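Local coordinates for endo-1,4-beta-xylanase (Pseudoalteromonas haloplanktis, PDB 1H12), which hydrolyses internal beta-1,4 linkages of xylan as a cold-adapted family 8 glycoside hydrolase, and probably acts on related beta-glucans too, at residues Ser35-Met40 with Val88-Gln93. Sequence-based numbering, arbitrary orientation.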
loop_
_atom_site.group_PDB
_atom_site.type_symbol
_atom_site.label_atom_id
_atom_site.label_comp_id
_atom_site.label_asym_id
_atom_site.label_seq_id
_atom_site.Cartn_x
_atom_site.Cartn_y
_atom_site.Cartn_z
ATOM N N SER A 35 -6.966 -11.296 15.624
ATOM C CA SER A 35 -8.236 -10.588 15.897
ATOM C C SER A 35 -8.433 -9.377 14.983
ATOM O O SER A 35 -9.554 -9.036 14.672
ATOM C CB SER A 35 -8.300 -10.140 17.384
ATOM O OG SER A 35 -7.320 -9.191 17.684
ATOM N N THR A 36 -7.349 -8.730 14.581
ATOM C CA THR A 36 -7.433 -7.607 13.657
ATOM C C THR A 36 -8.088 -8.120 12.354
ATOM O O THR A 36 -9.024 -7.495 11.843
ATOM C CB THR A 36 -6.084 -7.015 13.419
ATOM O OG1 THR A 36 -5.555 -6.448 14.660
ATOM C CG2 THR A 36 -6.099 -5.922 12.416
ATOM N N PHE A 37 -7.590 -9.218 11.805
ATOM C CA PHE A 37 -8.174 -9.741 10.596
ATOM C C PHE A 37 -9.614 -10.155 10.853
ATOM O O PHE A 37 -10.525 -9.823 10.070
ATOM C CB PHE A 37 -7.362 -10.931 10.051
ATOM C CG PHE A 37 -7.874 -11.424 8.735
ATOM C CD1 PHE A 37 -8.926 -12.321 8.652
ATOM C CD2 PHE A 37 -7.319 -10.969 7.555
ATOM C CE1 PHE A 37 -9.440 -12.697 7.404
ATOM C CE2 PHE A 37 -7.773 -11.358 6.335
ATOM C CZ PHE A 37 -8.849 -12.226 6.246
ATOM N N ASP A 38 -9.870 -10.852 11.939
ATOM C CA ASP A 38 -11.220 -11.349 12.193
ATOM C C ASP A 38 -12.221 -10.259 12.318
ATOM O O ASP A 38 -13.364 -10.391 11.900
ATOM C CB ASP A 38 -11.234 -12.191 13.458
ATOM C CG ASP A 38 -10.537 -13.553 13.270
ATOM O OD1 ASP A 38 -10.209 -13.914 12.127
ATOM O OD2 ASP A 38 -10.242 -14.201 14.304
ATOM N N ASN A 39 -11.819 -9.150 12.931
ATOM C CA ASN A 39 -12.755 -8.043 13.081
ATOM C C ASN A 39 -12.951 -7.261 11.794
ATOM O O ASN A 39 -14.045 -6.787 11.494
ATOM C CB ASN A 39 -12.261 -7.068 14.169
ATOM C CG ASN A 39 -12.294 -7.648 15.550
ATOM O OD1 ASN A 39 -13.042 -8.545 15.812
ATOM N ND2 ASN A 39 -11.439 -7.074 16.462
ATOM N N MET A 40 -11.880 -7.116 10.994
ATOM C CA MET A 40 -12.008 -6.433 9.701
ATOM C C MET A 40 -12.864 -7.249 8.727
ATOM O O MET A 40 -13.569 -6.677 7.896
ATOM C CB MET A 40 -10.633 -6.153 9.151
ATOM C CG MET A 40 -10.650 -5.527 7.747
ATOM S SD MET A 40 -8.968 -5.106 7.253
ATOM C CE MET A 40 -9.193 -4.885 5.509
ATOM N N VAL A 88 -3.993 -13.334 1.938
ATOM C CA VAL A 88 -3.020 -14.366 1.569
ATOM C C VAL A 88 -1.965 -14.509 2.653
ATOM O O VAL A 88 -1.499 -15.622 2.915
ATOM C CB VAL A 88 -2.442 -14.175 0.168
ATOM C CG1 VAL A 88 -1.524 -12.978 0.028
ATOM C CG2 VAL A 88 -1.724 -15.434 -0.293
ATOM N N MET A 89 -1.573 -13.430 3.312
ATOM C CA MET A 89 -0.561 -13.533 4.355
ATOM C C MET A 89 -1.028 -14.375 5.539
ATOM O O MET A 89 -0.199 -14.991 6.223
ATOM C CB MET A 89 -0.125 -12.159 4.843
ATOM C CG MET A 89 0.602 -11.311 3.785
ATOM S SD MET A 89 2.006 -12.183 3.054
ATOM C CE MET A 89 2.241 -11.147 1.643
ATOM N N LEU A 90 -2.326 -14.382 5.814
ATOM C CA LEU A 90 -2.886 -15.152 6.933
ATOM C C LEU A 90 -3.549 -16.437 6.496
ATOM O O LEU A 90 -4.160 -17.128 7.322
ATOM C CB LEU A 90 -3.803 -14.266 7.756
ATOM C CG LEU A 90 -3.117 -13.103 8.472
ATOM C CD1 LEU A 90 -4.111 -12.298 9.229
ATOM C CD2 LEU A 90 -1.992 -13.537 9.400
ATOM N N ASN A 91 -3.368 -16.824 5.267
ATOM C CA ASN A 91 -3.889 -18.120 4.764
ATOM C C ASN A 91 -5.422 -18.141 4.742
ATOM O O ASN A 91 -6.036 -19.160 5.011
ATOM C CB ASN A 91 -3.322 -19.324 5.517
ATOM C CG ASN A 91 -2.824 -20.420 4.594
ATOM O OD1 ASN A 91 -2.580 -20.205 3.411
ATOM N ND2 ASN A 91 -2.660 -21.623 5.177
ATOM N N LYS A 92 -6.031 -17.000 4.392
ATOM C CA LYS A 92 -7.483 -16.820 4.410
ATOM C C LYS A 92 -8.042 -16.903 2.985
ATOM O O LYS A 92 -8.324 -15.896 2.331
ATOM C CB LYS A 92 -7.842 -15.507 5.080
ATOM C CG LYS A 92 -7.288 -15.367 6.489
ATOM C CD LYS A 92 -7.990 -16.279 7.471
ATOM C CE LYS A 92 -7.515 -16.057 8.866
ATOM N NZ LYS A 92 -8.317 -16.870 9.804
ATOM N N GLN A 93 -8.187 -18.145 2.505
ATOM C CA GLN A 93 -8.437 -18.342 1.098
ATOM C C GLN A 93 -9.813 -17.931 0.621
ATOM O O GLN A 93 -9.952 -17.350 -0.465
ATOM C CB GLN A 93 -8.124 -19.794 0.713
ATOM C CG GLN A 93 -8.157 -20.030 -0.791
ATOM C CD GLN A 93 -7.780 -21.415 -1.183
ATOM O OE1 GLN A 93 -7.752 -22.345 -0.301
ATOM N NE2 GLN A 93 -7.526 -21.623 -2.457
#
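Phe37, on the last turns of helix 29-40, faces the turn that follows helix 77-89, with the backbones nearest at Phe37 CA and Leu90 CA, 8.4 Å apart. That turn is a Schellman motif with Asn91 (positive phi) as its C-prime residue and Asn91 N bonded to Val88 O, and Lys92 takes the N-cap position right before helix 93-107. The Phe37 side chain bridges the two segments, its CG anti to the backbone N (chi1 -175°), which carries the ring out from the helix to the turn. Over one face of the ring runs the aliphatic part of Lys92, a CH-pi contact in which CG stands 3.8 Å from the Phe37 ring centroid, displaced toward the CZ and CE1 rim. Lys92 CB also approaches Phe37 CZ, at 3.6 Å. A bend at chi2 (-71°) turns the rest of the lysine back along the ring, so that CD and CE follow the CE1-CD1 side. In the conformer described, NZ ends 4.2 Å from Asp38 OD1, beyond a salt bridge, where the opposite charges may still attract; a second conformer of Lys92 makes this tentative. Leu90 meets the root of the ring obliquely, its CD1 3.6 Å from Phe37 CB. An alanine in place of Phe37 would probably leave the Lys92 methylenes without their aromatic face and open a gap beside Leu90 CD1. Phe37 also stacks on Phe41 and touches Glu95 of helix 93-107, while Leu90 reaches Leu391 of helix 379-392; this helix-to-loop packing within the family's (alpha/alpha)6 barrel ties helix 29-40 to the link between helices 77-89 and 93-107.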